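PDB 1IXK: methyltransferase, which probably transfers a methyl group from S-adenosyl-L-methionine to carbon 5 of cytidine in tRNA. Local coordinates for residues G119-D124 / E187-L192. Numbering follows the deposited sequence.
Sequences GEIVAD and EFDKIL
A123 and F188 meet through a CH-pi contact: the CB of A123 sits over one face of the F188 ring, displaced toward the rim, 3.4 Å from CE1. The CG2 of I121 reaches CD1 of the same ring, the two side chains crossing at about a right angle. Toward E120 and D189 the contact turns polar. The K190 chain bends at its second torsion and again at its last (chi4 -53°), which sets NZ on the syn lone pair of E120 OE1, 2.7 Å away, in a salt bridge; K117 N also donates to that oxygen. The D189 carboxylate lies stacked on that of E120, planes 12° apart, and its OD2 takes the N-H of I121 on its anti side (2.8 Å, 173°). K237 pairs with D189 OD1, which probably eases the repulsion between the two acids. I121 O accepts D189 N and, weakly, K190 N. Beyond, A123 N donates to K190 O, and L192 N to A123 O (2.8 Å). D124 and L192 lie side by side, D124 OD2 hydrogen-bonded to T133 OG1 and OD1 to A126 N. Strands 121-124 and 188-194 are parallel neighbours in the central sheet of the Rossmann-like class I methyltransferase fold, with D124 beside the predicted S-adenosyl-L-methionine site.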
loop_
_atom_site.group_PDB
_atom_site.type_symbol
_atom_site.label_atom_id
_atom_site.label_comp_id
_atom_site.label_asym_id
_atom_site.label_seq_id
_atom_site.Cartn_x
_atom_site.Cartn_y
_atom_site.Cartn_z
ATOM N N GLY A 119 -19.866 6.610 -7.113
ATOM C CA GLY A 119 -20.182 6.854 -8.511
ATOM C C GLY A 119 -19.009 6.867 -9.478
ATOM O O GLY A 119 -19.203 6.831 -10.694
ATOM N N GLU A 120 -17.788 6.908 -8.963
ATOM C CA GLU A 120 -16.634 6.945 -9.852
ATOM C C GLU A 120 -16.270 5.590 -10.447
ATOM O O GLU A 120 -16.662 4.547 -9.929
ATOM C CB GLU A 120 -15.424 7.534 -9.121
ATOM C CG GLU A 120 -15.621 8.975 -8.684
ATOM C CD GLU A 120 -14.323 9.637 -8.270
ATOM O OE1 GLU A 120 -13.603 9.061 -7.429
ATOM O OE2 GLU A 120 -14.024 10.736 -8.785
ATOM N N ILE A 121 -15.527 5.628 -11.552
ATOM C CA ILE A 121 -15.060 4.430 -12.244
ATOM C C ILE A 121 -13.622 4.244 -11.780
ATOM O O ILE A 121 -12.738 5.030 -12.126
ATOM C CB ILE A 121 -15.099 4.625 -13.764
ATOM C CG1 ILE A 121 -16.509 5.044 -14.186
ATOM C CG2 ILE A 121 -14.687 3.338 -14.474
ATOM C CD1 ILE A 121 -17.603 4.100 -13.699
ATOM N N VAL A 122 -13.398 3.189 -11.006
ATOM C CA VAL A 122 -12.095 2.926 -10.404
ATOM C C VAL A 122 -11.510 1.566 -10.756
ATOM O O VAL A 122 -12.242 0.631 -11.053
ATOM C CB VAL A 122 -12.228 3.018 -8.860
ATOM C CG1 VAL A 122 -10.891 2.791 -8.186
ATOM C CG2 VAL A 122 -12.802 4.384 -8.473
ATOM N N ALA A 123 -10.183 1.478 -10.732
ATOM C CA ALA A 123 -9.496 0.222 -11.000
ATOM C C ALA A 123 -8.435 -0.053 -9.940
ATOM O O ALA A 123 -7.725 0.853 -9.508
ATOM C CB ALA A 123 -8.845 0.250 -12.387
ATOM N N ASP A 124 -8.354 -1.305 -9.497
ATOM C CA ASP A 124 -7.325 -1.716 -8.546
ATOM C C ASP A 124 -6.415 -2.574 -9.419
ATOM O O ASP A 124 -6.830 -3.622 -9.899
ATOM C CB ASP A 124 -7.909 -2.567 -7.417
ATOM C CG ASP A 124 -6.887 -2.872 -6.334
ATOM O OD1 ASP A 124 -5.670 -2.791 -6.628
ATOM O OD2 ASP A 124 -7.293 -3.200 -5.195
ATOM N N GLU A 187 -12.390 4.418 -19.515
ATOM C CA GLU A 187 -11.634 5.569 -19.018
ATOM C C GLU A 187 -11.899 5.634 -17.516
ATOM O O GLU A 187 -13.048 5.658 -17.091
ATOM C CB GLU A 187 -12.117 6.858 -19.690
ATOM C CG GLU A 187 -13.620 7.097 -19.564
ATOM C CD GLU A 187 -14.447 6.027 -20.259
ATOM O OE1 GLU A 187 -14.360 5.920 -21.503
ATOM O OE2 GLU A 187 -15.181 5.291 -19.566
ATOM N N PHE A 188 -10.836 5.678 -16.721
ATOM C CA PHE A 188 -10.973 5.683 -15.267
ATOM C C PHE A 188 -10.824 7.022 -14.567
ATOM O O PHE A 188 -10.046 7.870 -14.989
ATOM C CB PHE A 188 -9.960 4.702 -14.663
ATOM C CG PHE A 188 -10.240 3.268 -14.998
ATOM C CD1 PHE A 188 -11.063 2.497 -14.180
ATOM C CD2 PHE A 188 -9.710 2.695 -16.147
ATOM C CE1 PHE A 188 -11.358 1.175 -14.507
ATOM C CE2 PHE A 188 -9.999 1.370 -16.484
ATOM C CZ PHE A 188 -10.824 0.610 -15.658
ATOM N N ASP A 189 -11.575 7.189 -13.479
ATOM C CA ASP A 189 -11.501 8.398 -12.664
ATOM C C ASP A 189 -10.343 8.242 -11.684
ATOM O O ASP A 189 -9.614 9.196 -11.412
ATOM C CB ASP A 189 -12.777 8.591 -11.826
ATOM C CG ASP A 189 -13.995 8.910 -12.665
ATOM O OD1 ASP A 189 -13.932 9.869 -13.461
ATOM O OD2 ASP A 189 -15.018 8.209 -12.513
ATOM N N LYS A 190 -10.196 7.033 -11.143
ATOM C CA LYS A 190 -9.164 6.741 -10.146
ATOM C C LYS A 190 -8.518 5.378 -10.373
ATOM O O LYS A 190 -9.190 4.424 -10.776
ATOM C CB LYS A 190 -9.778 6.727 -8.742
ATOM C CG LYS A 190 -10.482 7.997 -8.303
ATOM C CD LYS A 190 -9.502 9.086 -7.972
ATOM C CE LYS A 190 -10.058 10.014 -6.901
ATOM N NZ LYS A 190 -11.392 10.560 -7.240
ATOM N N ILE A 191 -7.220 5.291 -10.099
ATOM C CA ILE A 191 -6.494 4.034 -10.243
ATOM C C ILE A 191 -5.608 3.771 -9.033
ATOM O O ILE A 191 -4.879 4.651 -8.584
ATOM C CB ILE A 191 -5.610 4.033 -11.509
ATOM C CG1 ILE A 191 -6.505 4.120 -12.746
ATOM C CG2 ILE A 191 -4.737 2.766 -11.546
ATOM C CD1 ILE A 191 -5.768 4.068 -14.046
ATOM N N LEU A 192 -5.690 2.559 -8.498
ATOM C CA LEU A 192 -4.867 2.175 -7.361
ATOM C C LEU A 192 -3.811 1.205 -7.883
ATOM O O LEU A 192 -4.144 0.126 -8.366
ATOM C CB LEU A 192 -5.707 1.478 -6.282
ATOM C CG LEU A 192 -4.983 1.216 -4.952
ATOM C CD1 LEU A 192 -4.690 2.556 -4.266
ATOM C CD2 LEU A 192 -5.846 0.343 -4.041
#